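Nuclear import protein MOG1 (Saccharomyces cerevisiae, PDB 1JHS) binds the Ran GTPase Gsp1 and takes part in the Ran system that drives nuclear protein import and poly(A)+ mRNA export. Local coordinates at residues Ala92-Thr97 with Lys159-Arg164; Lys103-Val108 with Gln170-Met175. The protein carries 1 engineered substitution. One frame throughout, in Å; residues are numbered along the deposited sequence.

How the interactions relate
From the N terminus, five strands and helix 70-83 precede strand 87-99, an outermost strand of the seven-stranded antiparallel sheet; the chain then turns back into its neighbour, strand 103-113. These carry 92-97 and 103-108, joined directly by backbone bonds such as Leu93 N to Leu107 O. After two more strands and helix 150-157, the chain supplies 159-164, closing the loop of interaction 1, and then 170-175, closing that of interaction 2. The order of the four segments makes the two loops cross. Interaction 1 brings the loop before helix 163-178 against the sheet edge; interaction 2 seats that helix on the next strand. The centres of the two contacts lie about 10 Å apart.

Interaction 1 of 2, residues Ala92-Thr97 with Lys159-Arg164; sequences ALQEDT and KELPAR
A bulge-like corner in the edge strand 87-99 of the antiparallel sheet brings Leu93 and Gln94 to the same partner, Leu161, in the connection between helices 150-157 and 163-178. Both residues pair through the backbone with Leu107 of the neighbouring strand, while Leu93 has helix-like backbone angles (phi -72°, psi -30°) and Gln94 extended ones; this is consistent with a classic bulge. Both side chains start out toward Leu161.

Leu161 answers with its two branches separately. Its CD1 meets CD1 of Leu93 at 4.1 Å, a purely apolar touch made by two methyl groups on side chains that run obliquely to one another. The other branch turns to Gln94, whose side chain lies roughly perpendicular to that of the leucine. Gln94 has CG trans to the backbone N and then bends at chi2 (135°), which carries its amide toward Leu161; the side chain also touches Tyr169 of helix 163-178. Leu107 packs on Leu161 too, so the sheet's second strand shares in covering this leucine.

Two motifs bound the connection. Lys159, with positive phi, is the C-prime residue of a Schellman motif ending helix 150-157, and Pro162 occupies the N-cap position of helix 163-178, leaving Leu161 just ahead of the new helix. With only 113 Å² buried, this is a small surface contact, and no hydrogen bond crosses it: the amide oxygen OE1 of Gln94 simply abuts the methyl CD2 of Leu161 at 3.4 Å.

Interaction 2 of 2, residues Lys103-Val108 with Gln170-Met175; sequences KFTGLV and QLLQEM
From CB, Gln173 extends outward from helix 163-178, across to Thr105 on the strand. CG stands trans to the carbonyl carbon (chi1 -70°), and the chain continues extended, so that CG and CD each pass 3.8 Å from OG1 of Thr105. At the tip, NE2 donates a hydrogen bond to that OG1 at 3.0 Å; the N-H...O angle is 150° and the hydroxyl is tilted from the amide plane, a serviceable but not straight bond. The same OG1 is also hydrogen-bonded to Tyr169 OH, which in turn bonds OD1 of Asp96, so the buried hydroxyl has two partners. An alanine at Gln173 would be likely to leave Thr105 OG1 without its amide donor, with Tyr169 as its remaining partner.

This is helix-on-sheet packing in the Mog1/PsbP-type fold: the axes of segments 170-175 and 103-108 run nearly antiparallel, at 163°, and approach to 8.8 Å. Thr105 faces this helix, whereas Phe104 points away from it and packs on helix 70-83, which places helices on both faces of the sheet.

One residue earlier in the helix, Leu172 adds van der Waals packing. Its CD2 methyl lies 4.0 Å from Thr105 CB and 3.6 Å from the carbonyl oxygen Gly106 O, and the side chain also rests on Ile142 and Ile144.

Interaction 1 of 2, residues Ala92-Thr97 with Lys159-Arg164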
loop_
_atom_site.group_PDB
_atom_site.type_symbol
_atom_site.label_atom_id
_atom_site.label_comp_id
_atom_site.label_asym_id
_atom_site.label_seq_id
_atom_site.Cartn_x
_atom_site.Cartn_y
_atom_site.Cartn_z
ATOM N N ALA A 92 1.922 7.216 -11.821
ATOM C CA ALA A 92 2.821 6.422 -11.010
ATOM C C ALA A 92 4.042 7.289 -10.764
ATOM O O ALA A 92 4.791 7.566 -11.703
ATOM C CB ALA A 92 3.206 5.139 -11.762
ATOM N N LEU A 93 4.228 7.735 -9.522
ATOM C CA LEU A 93 5.381 8.561 -9.168
ATOM C C LEU A 93 6.655 7.725 -9.150
ATOM O O LEU A 93 7.751 8.237 -9.383
ATOM C CB LEU A 93 5.194 9.203 -7.792
ATOM C CG LEU A 93 3.933 10.044 -7.591
ATOM C CD1 LEU A 93 3.996 10.740 -6.255
ATOM C CD2 LEU A 93 3.803 11.052 -8.715
ATOM N N GLN A 94 6.496 6.443 -8.835
ATOM C CA GLN A 94 7.603 5.496 -8.794
ATOM C C GLN A 94 7.026 4.122 -9.154
ATOM O O GLN A 94 5.853 3.854 -8.889
ATOM C CB GLN A 94 8.212 5.445 -7.387
ATOM C CG GLN A 94 9.519 4.683 -7.339
ATOM C CD GLN A 94 10.568 5.414 -6.535
ATOM O OE1 GLN A 94 10.479 6.622 -6.342
ATOM N NE2 GLN A 94 11.580 4.695 -6.089
ATOM N N GLU A 95 7.829 3.267 -9.786
ATOM C CA GLU A 95 7.345 1.930 -10.133
ATOM C C GLU A 95 8.493 0.970 -10.391
ATOM O O GLU A 95 9.539 1.360 -10.896
ATOM C CB GLU A 95 6.421 1.971 -11.353
ATOM C CG GLU A 95 7.079 2.472 -12.639
ATOM C CD GLU A 95 6.119 2.452 -13.823
ATOM O OE1 GLU A 95 6.027 1.409 -14.513
ATOM O OE2 GLU A 95 5.445 3.481 -14.057
ATOM N N ASP A 96 8.290 -0.290 -10.031
ATOM C CA ASP A 96 9.320 -1.299 -10.229
ATOM C C ASP A 96 8.765 -2.721 -10.322
ATOM O O ASP A 96 7.805 -3.078 -9.641
ATOM C CB ASP A 96 10.310 -1.323 -9.058
ATOM C CG ASP A 96 11.131 -0.051 -8.931
ATOM O OD1 ASP A 96 10.803 0.799 -8.065
ATOM O OD2 ASP A 96 12.115 0.100 -9.688
ATOM N N THR A 97 9.386 -3.523 -11.176
ATOM C CA THR A 97 9.049 -4.929 -11.237
ATOM C C THR A 97 10.049 -5.471 -10.224
ATOM O O THR A 97 11.273 -5.427 -10.458
ATOM C CB THR A 97 9.342 -5.559 -12.605
ATOM O OG1 THR A 97 8.327 -5.160 -13.532
ATOM C CG2 THR A 97 9.293 -7.068 -12.497
ATOM N N LYS A 159 6.694 18.356 -8.846
ATOM C CA LYS A 159 7.377 17.161 -9.332
ATOM C C LYS A 159 8.547 16.643 -8.491
ATOM O O LYS A 159 9.423 15.942 -8.998
ATOM C CB LYS A 159 7.828 17.379 -10.777
ATOM C CG LYS A 159 6.670 17.479 -11.754
ATOM C CD LYS A 159 7.144 17.182 -13.157
ATOM C CE LYS A 159 5.985 16.962 -14.119
ATOM N NZ LYS A 159 6.503 16.610 -15.478
ATOM N N GLU A 160 8.542 16.973 -7.203
ATOM C CA GLU A 160 9.584 16.526 -6.287
ATOM C C GLU A 160 8.962 15.478 -5.362
ATOM O O GLU A 160 7.858 15.676 -4.849
ATOM C CB GLU A 160 10.094 17.705 -5.463
ATOM C CG GLU A 160 11.327 17.406 -4.632
ATOM C CD GLU A 160 11.609 18.494 -3.607
ATOM O OE1 GLU A 160 11.152 19.644 -3.813
ATOM O OE2 GLU A 160 12.298 18.207 -2.604
ATOM N N LEU A 161 9.661 14.365 -5.159
ATOM C CA LEU A 161 9.146 13.296 -4.307
ATOM C C LEU A 161 9.442 13.559 -2.843
ATOM O O LEU A 161 10.595 13.556 -2.428
ATOM C CB LEU A 161 9.766 11.955 -4.708
ATOM C CG LEU A 161 9.173 10.682 -4.096
ATOM C CD1 LEU A 161 7.699 10.556 -4.492
ATOM C CD2 LEU A 161 9.958 9.481 -4.583
ATOM N N PRO A 162 8.394 13.789 -2.037
ATOM C CA PRO A 162 8.588 14.044 -0.606
ATOM C C PRO A 162 9.395 12.918 0.053
ATOM O O PRO A 162 9.258 11.748 -0.313
ATOM C CB PRO A 162 7.155 14.107 -0.066
ATOM C CG PRO A 162 6.371 14.623 -1.225
ATOM C CD PRO A 162 6.967 13.875 -2.408
ATOM N N ALA A 163 10.237 13.270 1.021
ATOM C CA ALA A 163 11.046 12.270 1.728
ATOM C C ALA A 163 10.190 11.168 2.343
ATOM O O ALA A 163 10.577 9.999 2.341
ATOM C CB ALA A 163 11.861 12.935 2.847
ATOM N N ARG A 164 9.040 11.545 2.896
ATOM C CA ARG A 164 8.192 10.547 3.548
ATOM C C ARG A 164 7.662 9.548 2.529
ATOM O O ARG A 164 7.476 8.377 2.853
ATOM C CB ARG A 164 7.024 11.212 4.293
ATOM C CG ARG A 164 6.192 10.210 5.097
ATOM C CD ARG A 164 5.348 10.890 6.169
ATOM N NE ARG A 164 4.402 11.876 5.640
ATOM C CZ ARG A 164 3.078 11.791 5.770
ATOM N NH1 ARG A 164 2.537 10.753 6.394
ATOM N NH2 ARG A 164 2.302 12.780 5.339
#

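Interaction 2 of 2, residues Lys103-Val108 with Gln170-Met175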
loop_
_atom_site.group_PDB
_atom_site.type_symbol
_atom_site.label_atom_id
_atom_site.label_comp_id
_atom_site.label_asym_id
_atom_site.label_seq_id
_atom_site.Cartn_x
_atom_site.Cartn_y
_atom_site.Cartn_z
ATOM N N LYS A 103 5.700 -9.928 -8.729
ATOM C CA LYS A 103 5.726 -8.826 -7.763
ATOM C C LYS A 103 6.024 -7.482 -8.388
ATOM O O LYS A 103 7.064 -7.304 -9.016
ATOM C CB LYS A 103 6.755 -9.110 -6.671
ATOM C CG LYS A 103 6.490 -10.392 -5.895
ATOM C CD LYS A 103 7.606 -10.700 -4.894
ATOM C CE LYS A 103 7.193 -11.858 -3.987
ATOM N NZ LYS A 103 8.233 -12.104 -2.921
ATOM N N PHE A 104 5.100 -6.540 -8.179
ATOM C CA PHE A 104 5.224 -5.199 -8.738
ATOM C C PHE A 104 4.875 -4.174 -7.668
ATOM O O PHE A 104 3.941 -4.389 -6.888
ATOM C CB PHE A 104 4.265 -5.065 -9.933
ATOM C CG PHE A 104 4.597 -3.915 -10.833
ATOM C CD1 PHE A 104 5.427 -4.099 -11.930
ATOM C CD2 PHE A 104 4.117 -2.633 -10.548
ATOM C CE1 PHE A 104 5.791 -3.017 -12.754
ATOM C CE2 PHE A 104 4.466 -1.546 -11.361
ATOM C CZ PHE A 104 5.309 -1.744 -12.467
ATOM N N THR A 105 5.622 -3.065 -7.630
ATOM C CA THR A 105 5.383 -2.004 -6.654
ATOM C C THR A 105 5.417 -0.603 -7.298
ATOM O O THR A 105 6.071 -0.397 -8.317
ATOM C CB THR A 105 6.467 -2.014 -5.532
ATOM O OG1 THR A 105 7.771 -1.814 -6.112
ATOM C CG2 THR A 105 6.467 -3.339 -4.804
ATOM N N GLY A 106 4.720 0.349 -6.675
ATOM C CA GLY A 106 4.735 1.714 -7.174
ATOM C C GLY A 106 4.066 2.665 -6.187
ATOM O O GLY A 106 3.439 2.216 -5.217
ATOM N N LEU A 107 4.271 3.966 -6.397
ATOM C CA LEU A 107 3.626 5.012 -5.597
ATOM C C LEU A 107 2.675 5.656 -6.617
ATOM O O LEU A 107 3.065 5.926 -7.751
ATOM C CB LEU A 107 4.624 6.063 -5.130
ATOM C CG LEU A 107 5.615 5.707 -4.034
ATOM C CD1 LEU A 107 6.457 6.955 -3.795
ATOM C CD2 LEU A 107 4.885 5.300 -2.757
ATOM N N VAL A 108 1.453 5.927 -6.204
ATOM C CA VAL A 108 0.435 6.451 -7.110
ATOM C C VAL A 108 -0.209 7.713 -6.552
ATOM O O VAL A 108 -0.348 7.853 -5.343
ATOM C CB VAL A 108 -0.642 5.357 -7.301
ATOM C CG1 VAL A 108 -1.892 5.923 -7.984
ATOM C CG2 VAL A 108 -0.025 4.201 -8.134
ATOM N N GLN A 170 9.954 2.532 0.548
ATOM C CA GLN A 170 10.912 1.551 1.041
ATOM C C GLN A 170 10.154 0.517 1.886
ATOM O O GLN A 170 10.371 -0.687 1.764
ATOM C CB GLN A 170 11.995 2.208 1.893
ATOM C CG GLN A 170 13.033 1.203 2.348
ATOM C CD GLN A 170 14.168 1.850 3.120
ATOM O OE1 GLN A 170 14.425 3.061 2.975
ATOM N NE2 GLN A 170 14.861 1.053 3.934
ATOM N N LEU A 171 9.240 0.990 2.728
ATOM C CA LEU A 171 8.436 0.074 3.551
ATOM C C LEU A 171 7.670 -0.884 2.654
ATOM O O LEU A 171 7.660 -2.092 2.878
ATOM C CB LEU A 171 7.445 0.866 4.419
ATOM C CG LEU A 171 6.305 0.083 5.069
ATOM C CD1 LEU A 171 6.864 -0.983 6.025
ATOM C CD2 LEU A 171 5.401 1.061 5.839
ATOM N N LEU A 172 7.033 -0.336 1.625
ATOM C CA LEU A 172 6.236 -1.143 0.694
ATOM C C LEU A 172 7.086 -2.260 0.089
ATOM O O LEU A 172 6.672 -3.429 0.047
ATOM C CB LEU A 172 5.675 -0.259 -0.418
ATOM C CG LEU A 172 4.723 -0.974 -1.402
ATOM C CD1 LEU A 172 3.370 -1.278 -0.715
ATOM C CD2 LEU A 172 4.522 -0.063 -2.642
ATOM N N GLN A 173 8.277 -1.911 -0.383
ATOM C CA GLN A 173 9.149 -2.909 -0.972
ATOM C C GLN A 173 9.606 -3.945 0.055
ATOM O O GLN A 173 9.709 -5.133 -0.263
ATOM C CB GLN A 173 10.319 -2.219 -1.683
ATOM C CG GLN A 173 9.834 -1.484 -2.956
ATOM C CD GLN A 173 10.918 -1.202 -3.984
ATOM O OE1 GLN A 173 11.990 -0.670 -3.647
ATOM N NE2 GLN A 173 10.637 -1.544 -5.266
ATOM N N GLU A 174 9.866 -3.510 1.288
ATOM C CA GLU A 174 10.271 -4.467 2.337
ATOM C C GLU A 174 9.123 -5.433 2.659
ATOM O O GLU A 174 9.361 -6.611 2.917
ATOM C CB GLU A 174 10.724 -3.746 3.611
ATOM C CG GLU A 174 11.992 -2.886 3.406
ATOM C CD GLU A 174 12.636 -2.443 4.714
ATOM O OE1 GLU A 174 13.552 -1.588 4.660
ATOM O OE2 GLU A 174 12.246 -2.949 5.800
ATOM N N MET A 175 7.883 -4.936 2.656
ATOM C CA MET A 175 6.731 -5.798 2.906
ATOM C C MET A 175 6.630 -6.861 1.819
ATOM O O MET A 175 6.301 -8.031 2.089
ATOM C CB MET A 175 5.438 -4.976 2.927
ATOM C CG MET A 175 5.352 -4.019 4.131
ATOM S SD MET A 175 3.697 -3.306 4.223
ATOM C CE MET A 175 2.719 -4.748 4.778
#